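Local coordinates for protein D-alanyl-D-alanine carboxypeptidase DacB2 (Mycobacterium tuberculosis H37Rv, PDB 4RYE) that shows D,D-carboxypeptidase activity in vitro and probably cleaves the terminal D-Ala-D-Ala of peptidoglycan stem peptides, as a serine-type enzyme of the S11 family, at residues Val25-Ser30 with Gly226-Val231; Val7-Ser12 with Pro262-Gly267; Gly221-Gly226 with Thr252-Gly257. One frame throughout, in Å; residues are numbered along the deposited sequence.

Contact 1: residues Val25-Ser30 with Gly226-Val231; sequences VADLDS and GGRRLV
R229 and D29 lie almost in one plane, carboxylate and guanidinium only 6° apart, and illustrate the side-on form of the arginine-aspartate pair. R229 NE donates to D29 OD2 at 3.0 Å and R229 NH2 donates to D29 OD1 at 2.8 Å, each oxygen using its syn lone pair. The R229 chain is bent at chi3 (-68°), which swings NE back toward the carboxylate, while L28 CD2 lies over one face of the same guanidinium, offset toward its rim.

R228 and D27 contrast with this. Their planes stand 54° apart, and a single oxygen serves both nitrogens: R228 NE lies 2.8 Å from D27 OD2, on its anti side but tilted out of the carboxylate plane, and R228 NH2 adds a weak second bond. The extended R228 chain carries NE out to that oxygen. The other oxygen, D27 OD1, receives the N-H groups of D29 and S30, an Asx turn and Asx motif that closes the bend after strand 22-27. A water lies within hydrogen-bonding distance of D27 OD1 and D29 OD2 and accepts from R229 N.

Alongside the ion pairs, the backbones pair antiparallel: A26 and V231 form the hydrogen-bonded pair, with V231 N 2.8 Å from A26 O, and L28 N reaches R229 O at 2.8 Å past the strand's end. L28 CD1 meets V231 CB at 3.9 Å, the two side chains crossing at about a right angle, and helix 155-166 packs on V231 through V159 and F162. The chemistry implies a doubly secured junction: backbone bonds join strands 22-27 and 228-237 of the central antiparallel sheet, and two ion pairs and a water link the side chains there and at the turn that follows.

Contact 2: residues Val7-Ser12 with Pro262-Gly267; sequences VQPAGS and PQASVG
V266 CG1 packs into the chain at the Q8-P9 peptide, 3.5 Å from Q8 C and 3.8 Å from P9 CD, so that one methyl meets both the flat peptide bond and the proline ring at CD. The torsion chi1 of -62° sets this branch anti to the carbonyl carbon of V266. V7 comes in obliquely, its CG1 3.7 Å from V266 CG1. Further along, A264 CB touches P9 CB and CG, both at 3.8 Å, and the proline therefore rests mainly on A264 and V266, with its CG also near S265 N. No hydrogen bond crosses between the segments; the contact is wholly one of apolar packing.

The polar work lies one shell out, within 7-12. P9 opens a type II turn that ends at S12, and P9 O takes the backbone N-H of S12. It also accepts from the serine hydroxyl: S12 OG lies 2.7 Å from P9 O, in the carbonyl plane and on a lone pair. S12 OG in turn accepts from Q8 NE2 at 2.7 Å, along a nearly straight bond (171°) lying in the amide plane. Q8 NE2 also bonds V13 O, and Q8 OE1 accepts from I15 N, while W256 of helix 246-259 packs against Q8, P9 and S12.

V266 and G267 both face V33 of strand 32-37, a classic beta bulge at the entry to strand 267-268. The whole is a surface closure in which the N-terminal segment, its turn braced by side chains, lies against the bulged start of the last strand of the antiparallel sheet.

Contact 3: residues Gly221-Gly226 with Thr252-Gly257; sequences GAAARG and TLFDWG
F254 holds CG anti to the carbonyl carbon (chi1 -82°), carrying its side chain off helix 246-259 toward strand 218-225, and chi2 of -49° turns the ring so that one face is presented to A223. The methyl of A223 then sits over the ring centre, CB 3.7 Å from the centroid of the F254 ring and just 8° off the ring normal, a well-formed CH-pi contact. At the ring's far end, F254 CZ lies 3.6 Å from A222 C, while G221 O lies at the ring edge, near its plane. Main-chain atoms as well as a methyl touch the ring.

R225 also has CG anti to its carbonyl carbon, and an extended chain takes the guanidinium out to D255, one residue beyond F254. The link is ionic and long: R225 NH1 and D255 OD1 are 3.6 Å apart, the oxygen well out of the guanidinium plane. A water bridges the two, accepting from R225 NH1 at 3.0 Å and donating to D255 OD1. Y201 OH also bonds D255 OD1 and its ring forms a cation-pi contact with R225, whose NE bonds P202 O.

L230 and I232 of strand 228-237 touch the same phenylalanine. With A223 lying under the F254 ring, the C-terminal helix packs on the antiparallel sheet as in the penicillin-binding, beta-lactamase-like fold.

Contacts 1 and 3 are buried and lie on neighbouring strands, 228-237 and 218-225, of one sheet; a probable hydrogen bond from L230 N to A223 O ties them, and they share G226 at the turn joining the two strands. Contact 2 lies at the surface, its centre about 14 to 15 Å from either of the other centres, yet meets both, through R228 against P262 and W256 against P9. Chemistry follows place. Contact 1, strand on strand, combines backbone bonds with close salt bridges; contact 3, helix on sheet, relies on an aromatic face with a looser, water-bridged ion pair; contact 2, loop on loop, joins its segments by apolar touch alone.

Contact 1: residues Val25-Ser30 with Gly226-Val231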
loop_
_atom_site.group_PDB
_atom_site.type_symbol
_atom_site.label_atom_id
_atom_site.label_comp_id
_atom_site.label_asym_id
_atom_site.label_seq_id
_atom_site.Cartn_x
_atom_site.Cartn_y
_atom_site.Cartn_z
ATOM N N VAL A 25 5.224 -3.475 13.407
ATOM C CA VAL A 25 3.874 -3.311 13.942
ATOM C C VAL A 25 3.891 -2.014 14.725
ATOM O O VAL A 25 4.708 -1.839 15.635
ATOM C CB VAL A 25 3.473 -4.450 14.907
ATOM C CG1 VAL A 25 2.040 -4.238 15.409
ATOM C CG2 VAL A 25 3.584 -5.804 14.216
ATOM N N ALA A 26 3.028 -1.081 14.349
ATOM C CA ALA A 26 3.032 0.233 14.977
ATOM C C ALA A 26 1.603 0.660 15.288
ATOM O O ALA A 26 0.639 0.076 14.769
ATOM C CB ALA A 26 3.750 1.268 14.089
ATOM N N ASP A 27 1.474 1.664 16.152
ATOM C CA ASP A 27 0.174 2.195 16.535
ATOM C C ASP A 27 -0.107 3.363 15.595
ATOM O O ASP A 27 0.682 4.303 15.504
ATOM C CB ASP A 27 0.219 2.656 17.995
ATOM C CG ASP A 27 -1.126 3.186 18.507
ATOM O OD1 ASP A 27 -1.735 4.067 17.863
ATOM O OD2 ASP A 27 -1.560 2.733 19.587
ATOM N N LEU A 28 -1.228 3.284 14.889
ATOM C CA LEU A 28 -1.611 4.262 13.874
ATOM C C LEU A 28 -1.763 5.678 14.447
ATOM O O LEU A 28 -1.493 6.673 13.765
ATOM C CB LEU A 28 -2.930 3.807 13.234
ATOM C CG LEU A 28 -3.437 4.471 11.959
ATOM C CD1 LEU A 28 -2.487 4.226 10.784
ATOM C CD2 LEU A 28 -4.830 3.960 11.648
ATOM N N ASP A 29 -2.184 5.765 15.705
ATOM C CA ASP A 29 -2.491 7.056 16.313
ATOM C C ASP A 29 -1.319 7.675 17.087
ATOM O O ASP A 29 -1.022 8.856 16.927
ATOM C CB ASP A 29 -3.743 6.939 17.195
ATOM C CG ASP A 29 -4.980 6.582 16.387
ATOM O OD1 ASP A 29 -5.412 7.424 15.573
ATOM O OD2 ASP A 29 -5.513 5.460 16.548
ATOM N N SER A 30 -0.653 6.881 17.918
ATOM C CA SER A 30 0.420 7.399 18.764
ATOM C C SER A 30 1.794 7.356 18.087
ATOM O O SER A 30 2.696 8.100 18.466
ATOM C CB SER A 30 0.481 6.619 20.069
ATOM O OG SER A 30 1.029 5.332 19.842
ATOM N N GLY A 226 -10.714 -2.946 19.833
ATOM C CA GLY A 226 -10.648 -2.655 21.257
ATOM C C GLY A 226 -10.189 -1.243 21.544
ATOM O O GLY A 226 -9.646 -0.961 22.597
ATOM N N GLY A 227 -10.409 -0.344 20.598
ATOM C CA GLY A 227 -10.103 1.058 20.821
ATOM C C GLY A 227 -8.721 1.477 20.356
ATOM O O GLY A 227 -8.388 2.663 20.390
ATOM N N ARG A 228 -7.916 0.510 19.924
ATOM C CA ARG A 228 -6.571 0.801 19.417
ATOM C C ARG A 228 -6.520 0.558 17.908
ATOM O O ARG A 228 -7.218 -0.299 17.393
ATOM C CB ARG A 228 -5.539 -0.078 20.127
ATOM C CG ARG A 228 -4.099 0.228 19.774
ATOM C CD ARG A 228 -3.098 -0.544 20.648
ATOM N NE ARG A 228 -1.841 0.197 20.701
ATOM C CZ ARG A 228 -0.750 -0.176 21.365
ATOM N NH1 ARG A 228 -0.721 -1.320 22.029
ATOM N NH2 ARG A 228 0.325 0.599 21.343
ATOM N N ARG A 229 -5.704 1.324 17.195
ATOM C CA ARG A 229 -5.573 1.127 15.762
ATOM C C ARG A 229 -4.111 0.854 15.424
ATOM O O ARG A 229 -3.216 1.586 15.851
ATOM C CB ARG A 229 -6.124 2.351 15.024
ATOM C CG ARG A 229 -7.543 2.726 15.493
ATOM C CD ARG A 229 -8.261 3.662 14.530
ATOM N NE ARG A 229 -7.656 4.991 14.498
ATOM C CZ ARG A 229 -8.104 5.991 13.744
ATOM N NH1 ARG A 229 -9.154 5.806 12.960
ATOM N NH2 ARG A 229 -7.505 7.171 13.767
ATOM N N LEU A 230 -3.875 -0.210 14.665
ATOM C CA LEU A 230 -2.517 -0.637 14.367
ATOM C C LEU A 230 -2.251 -0.562 12.881
ATOM O O LEU A 230 -3.163 -0.677 12.069
ATOM C CB LEU A 230 -2.273 -2.074 14.843
ATOM C CG LEU A 230 -2.371 -2.366 16.352
ATOM C CD1 LEU A 230 -2.105 -3.843 16.642
ATOM C CD2 LEU A 230 -1.413 -1.482 17.166
ATOM N N VAL A 231 -0.982 -0.399 12.535
ATOM C CA VAL A 231 -0.581 -0.413 11.149
ATOM C C VAL A 231 0.634 -1.331 11.038
ATOM O O VAL A 231 1.522 -1.310 11.897
ATOM C CB VAL A 231 -0.305 1.017 10.632
ATOM C CG1 VAL A 231 0.754 1.713 11.478
ATOM C CG2 VAL A 231 0.103 1.002 9.163
HETATM O O HOH W 1 -4.476 3.683 18.311
#

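Contact 2: residues Val7-Ser12 with Pro262-Gly267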
loop_
_atom_site.group_PDB
_atom_site.type_symbol
_atom_site.label_atom_id
_atom_site.label_comp_id
_atom_site.label_asym_id
_atom_site.label_seq_id
_atom_site.Cartn_x
_atom_site.Cartn_y
_atom_site.Cartn_z
ATOM N N VAL A 7 12.700 -7.581 17.134
ATOM C CA VAL A 7 12.779 -6.832 18.373
ATOM C C VAL A 7 11.338 -6.743 18.837
ATOM O O VAL A 7 10.468 -6.305 18.092
ATOM C CB VAL A 7 13.359 -5.410 18.158
ATOM C CG1 VAL A 7 13.292 -4.589 19.436
ATOM C CG2 VAL A 7 14.789 -5.480 17.633
ATOM N N GLN A 8 11.075 -7.202 20.050
ATOM C CA GLN A 8 9.753 -7.053 20.646
ATOM C C GLN A 8 9.976 -6.771 22.131
ATOM O O GLN A 8 11.087 -6.967 22.619
ATOM C CB GLN A 8 8.901 -8.307 20.410
ATOM C CG GLN A 8 9.519 -9.606 20.874
ATOM C CD GLN A 8 8.609 -10.781 20.595
ATOM O OE1 GLN A 8 8.819 -11.533 19.639
ATOM N NE2 GLN A 8 7.573 -10.931 21.412
ATOM N N PRO A 9 8.946 -6.275 22.842
ATOM C CA PRO A 9 9.164 -5.909 24.253
ATOM C C PRO A 9 9.476 -7.118 25.133
ATOM O O PRO A 9 8.907 -8.188 24.922
ATOM C CB PRO A 9 7.816 -5.304 24.678
ATOM C CG PRO A 9 7.147 -4.878 23.380
ATOM C CD PRO A 9 7.593 -5.913 22.376
ATOM N N ALA A 10 10.356 -6.936 26.116
ATOM C CA ALA A 10 10.703 -7.994 27.054
ATOM C C ALA A 10 9.453 -8.604 27.696
ATOM O O ALA A 10 8.572 -7.887 28.175
ATOM C CB ALA A 10 11.625 -7.450 28.124
ATOM N N GLY A 11 9.374 -9.931 27.703
ATOM C CA GLY A 11 8.286 -10.610 28.383
ATOM C C GLY A 11 7.052 -10.817 27.523
ATOM O O GLY A 11 6.139 -11.539 27.919
ATOM N N SER A 12 7.010 -10.184 26.356
ATOM C CA SER A 12 5.870 -10.356 25.462
ATOM C C SER A 12 5.852 -11.753 24.833
ATOM O O SER A 12 6.873 -12.447 24.788
ATOM C CB SER A 12 5.824 -9.261 24.380
ATOM O OG SER A 12 6.942 -9.291 23.510
ATOM N N PRO A 262 -0.711 -2.366 26.463
ATOM C CA PRO A 262 -0.637 -1.095 25.732
ATOM C C PRO A 262 0.558 -0.223 26.124
ATOM O O PRO A 262 0.947 0.641 25.342
ATOM C CB PRO A 262 -1.954 -0.391 26.103
ATOM C CG PRO A 262 -2.861 -1.476 26.577
ATOM C CD PRO A 262 -1.969 -2.500 27.220
ATOM N N GLN A 263 1.133 -0.442 27.305
ATOM C CA GLN A 263 2.322 0.309 27.711
ATOM C C GLN A 263 3.622 -0.199 27.094
ATOM O O GLN A 263 4.645 0.466 27.190
ATOM C CB GLN A 263 2.476 0.302 29.227
ATOM C CG GLN A 263 1.723 1.399 29.948
ATOM C CD GLN A 263 1.984 1.363 31.439
ATOM O OE1 GLN A 263 2.675 2.226 31.983
ATOM N NE2 GLN A 263 1.446 0.346 32.107
ATOM N N ALA A 264 3.601 -1.373 26.469
ATOM C CA ALA A 264 4.846 -1.956 25.958
ATOM C C ALA A 264 5.169 -1.456 24.559
ATOM O O ALA A 264 4.281 -1.333 23.725
ATOM C CB ALA A 264 4.781 -3.476 25.974
ATOM N N SER A 265 6.446 -1.185 24.296
ATOM C CA SER A 265 6.865 -0.738 22.969
ATOM C C SER A 265 8.375 -0.887 22.796
ATOM O O SER A 265 9.104 -1.068 23.774
ATOM C CB SER A 265 6.478 0.723 22.770
ATOM O OG SER A 265 7.286 1.549 23.585
ATOM N N VAL A 266 8.852 -0.816 21.557
ATOM C CA VAL A 266 10.291 -0.926 21.312
ATOM C C VAL A 266 10.877 0.343 20.707
ATOM O O VAL A 266 12.087 0.494 20.614
ATOM C CB VAL A 266 10.641 -2.153 20.436
ATOM C CG1 VAL A 266 10.224 -3.429 21.146
ATOM C CG2 VAL A 266 9.964 -2.066 19.062
ATOM N N GLY A 267 10.011 1.259 20.300
ATOM C CA GLY A 267 10.470 2.553 19.831
ATOM C C GLY A 267 9.329 3.385 19.287
ATOM O O GLY A 267 8.180 3.213 19.687
#

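Contact 3: residues Gly221-Gly226 with Thr252-Gly257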
loop_
_atom_site.group_PDB
_atom_site.type_symbol
_atom_site.label_atom_id
_atom_site.label_comp_id
_atom_site.label_asym_id
_atom_site.label_seq_id
_atom_site.Cartn_x
_atom_site.Cartn_y
_atom_site.Cartn_z
ATOM N N GLY A 221 -0.805 -2.313 5.760
ATOM C CA GLY A 221 -2.225 -2.194 6.052
ATOM C C GLY A 221 -2.525 -1.876 7.498
ATOM O O GLY A 221 -1.617 -1.785 8.327
ATOM N N ALA A 222 -3.807 -1.724 7.811
ATOM C CA ALA A 222 -4.182 -1.296 9.154
ATOM C C ALA A 222 -5.453 -1.976 9.642
ATOM O O ALA A 222 -6.264 -2.434 8.844
ATOM C CB ALA A 222 -4.337 0.210 9.198
ATOM N N ALA A 223 -5.609 -2.032 10.964
ATOM C CA ALA A 223 -6.790 -2.611 11.593
ATOM C C ALA A 223 -7.082 -1.871 12.890
ATOM O O ALA A 223 -6.204 -1.217 13.443
ATOM C CB ALA A 223 -6.574 -4.094 11.871
ATOM N N ALA A 224 -8.320 -1.977 13.365
ATOM C CA ALA A 224 -8.727 -1.375 14.634
ATOM C C ALA A 224 -9.465 -2.422 15.449
ATOM O O ALA A 224 -10.381 -3.065 14.935
ATOM C CB ALA A 224 -9.653 -0.193 14.392
ATOM N N ARG A 225 -9.077 -2.580 16.712
ATOM C CA ARG A 225 -9.786 -3.444 17.649
ATOM C C ARG A 225 -9.629 -2.912 19.064
ATOM O O ARG A 225 -8.529 -2.490 19.452
ATOM C CB ARG A 225 -9.236 -4.879 17.601
ATOM C CG ARG A 225 -9.661 -5.698 16.402
ATOM C CD ARG A 225 -9.370 -7.175 16.607
ATOM N NE ARG A 225 -9.791 -7.953 15.443
ATOM C CZ ARG A 225 -9.697 -9.272 15.350
ATOM N NH1 ARG A 225 -9.192 -9.973 16.353
ATOM N NH2 ARG A 225 -10.110 -9.886 14.249
ATOM N N GLY A 226 -10.714 -2.946 19.833
ATOM C CA GLY A 226 -10.648 -2.655 21.257
ATOM C C GLY A 226 -10.189 -1.243 21.544
ATOM O O GLY A 226 -9.646 -0.961 22.597
ATOM N N THR A 252 -1.780 -12.689 12.241
ATOM C CA THR A 252 -0.967 -13.044 13.404
ATOM C C THR A 252 -0.317 -11.806 14.043
ATOM O O THR A 252 -0.306 -11.669 15.271
ATOM C CB THR A 252 0.097 -14.092 13.029
ATOM O OG1 THR A 252 -0.545 -15.358 12.853
ATOM C CG2 THR A 252 1.153 -14.221 14.118
ATOM N N LEU A 253 0.200 -10.900 13.220
ATOM C CA LEU A 253 0.824 -9.672 13.731
ATOM C C LEU A 253 -0.181 -8.723 14.368
ATOM O O LEU A 253 0.079 -8.172 15.436
ATOM C CB LEU A 253 1.613 -8.955 12.637
ATOM C CG LEU A 253 2.948 -9.617 12.294
ATOM C CD1 LEU A 253 3.604 -8.899 11.131
ATOM C CD2 LEU A 253 3.874 -9.634 13.522
ATOM N N PHE A 254 -1.331 -8.548 13.723
ATOM C CA PHE A 254 -2.403 -7.731 14.291
ATOM C C PHE A 254 -2.885 -8.307 15.619
ATOM O O PHE A 254 -2.991 -7.574 16.615
ATOM C CB PHE A 254 -3.576 -7.608 13.298
ATOM C CG PHE A 254 -3.377 -6.549 12.224
ATOM C CD1 PHE A 254 -2.967 -5.256 12.551
ATOM C CD2 PHE A 254 -3.618 -6.850 10.888
ATOM C CE1 PHE A 254 -2.799 -4.285 11.556
ATOM C CE2 PHE A 254 -3.447 -5.897 9.896
ATOM C CZ PHE A 254 -3.037 -4.607 10.226
ATOM N N ASP A 255 -3.173 -9.612 15.638
ATOM C CA ASP A 255 -3.601 -10.294 16.860
ATOM C C ASP A 255 -2.573 -10.094 17.978
ATOM O O ASP A 255 -2.926 -9.784 19.120
ATOM C CB ASP A 255 -3.757 -11.808 16.638
ATOM C CG ASP A 255 -5.076 -12.192 15.972
ATOM O OD1 ASP A 255 -5.949 -11.321 15.780
ATOM O OD2 ASP A 255 -5.240 -13.392 15.653
ATOM N N TRP A 256 -1.303 -10.309 17.651
ATOM C CA TRP A 256 -0.238 -10.127 18.632
ATOM C C TRP A 256 -0.219 -8.688 19.155
ATOM O O TRP A 256 -0.084 -8.460 20.358
ATOM C CB TRP A 256 1.122 -10.501 18.042
ATOM C CG TRP A 256 2.256 -10.307 19.020
ATOM C CD1 TRP A 256 2.755 -11.225 19.903
ATOM C CD2 TRP A 256 3.014 -9.108 19.215
ATOM N NE1 TRP A 256 3.779 -10.667 20.629
ATOM C CE2 TRP A 256 3.952 -9.367 20.229
ATOM C CE3 TRP A 256 2.985 -7.838 18.632
ATOM C CZ2 TRP A 256 4.862 -8.393 20.674
ATOM C CZ3 TRP A 256 3.888 -6.878 19.074
ATOM C CH2 TRP A 256 4.809 -7.161 20.079
ATOM N N GLY A 257 -0.369 -7.729 18.250
ATOM C CA GLY A 257 -0.359 -6.325 18.619
ATOM C C GLY A 257 -1.537 -5.931 19.498
ATOM O O GLY A 257 -1.400 -5.117 20.413
HETATM O O HOH W 2 -8.434 -12.780 15.744
#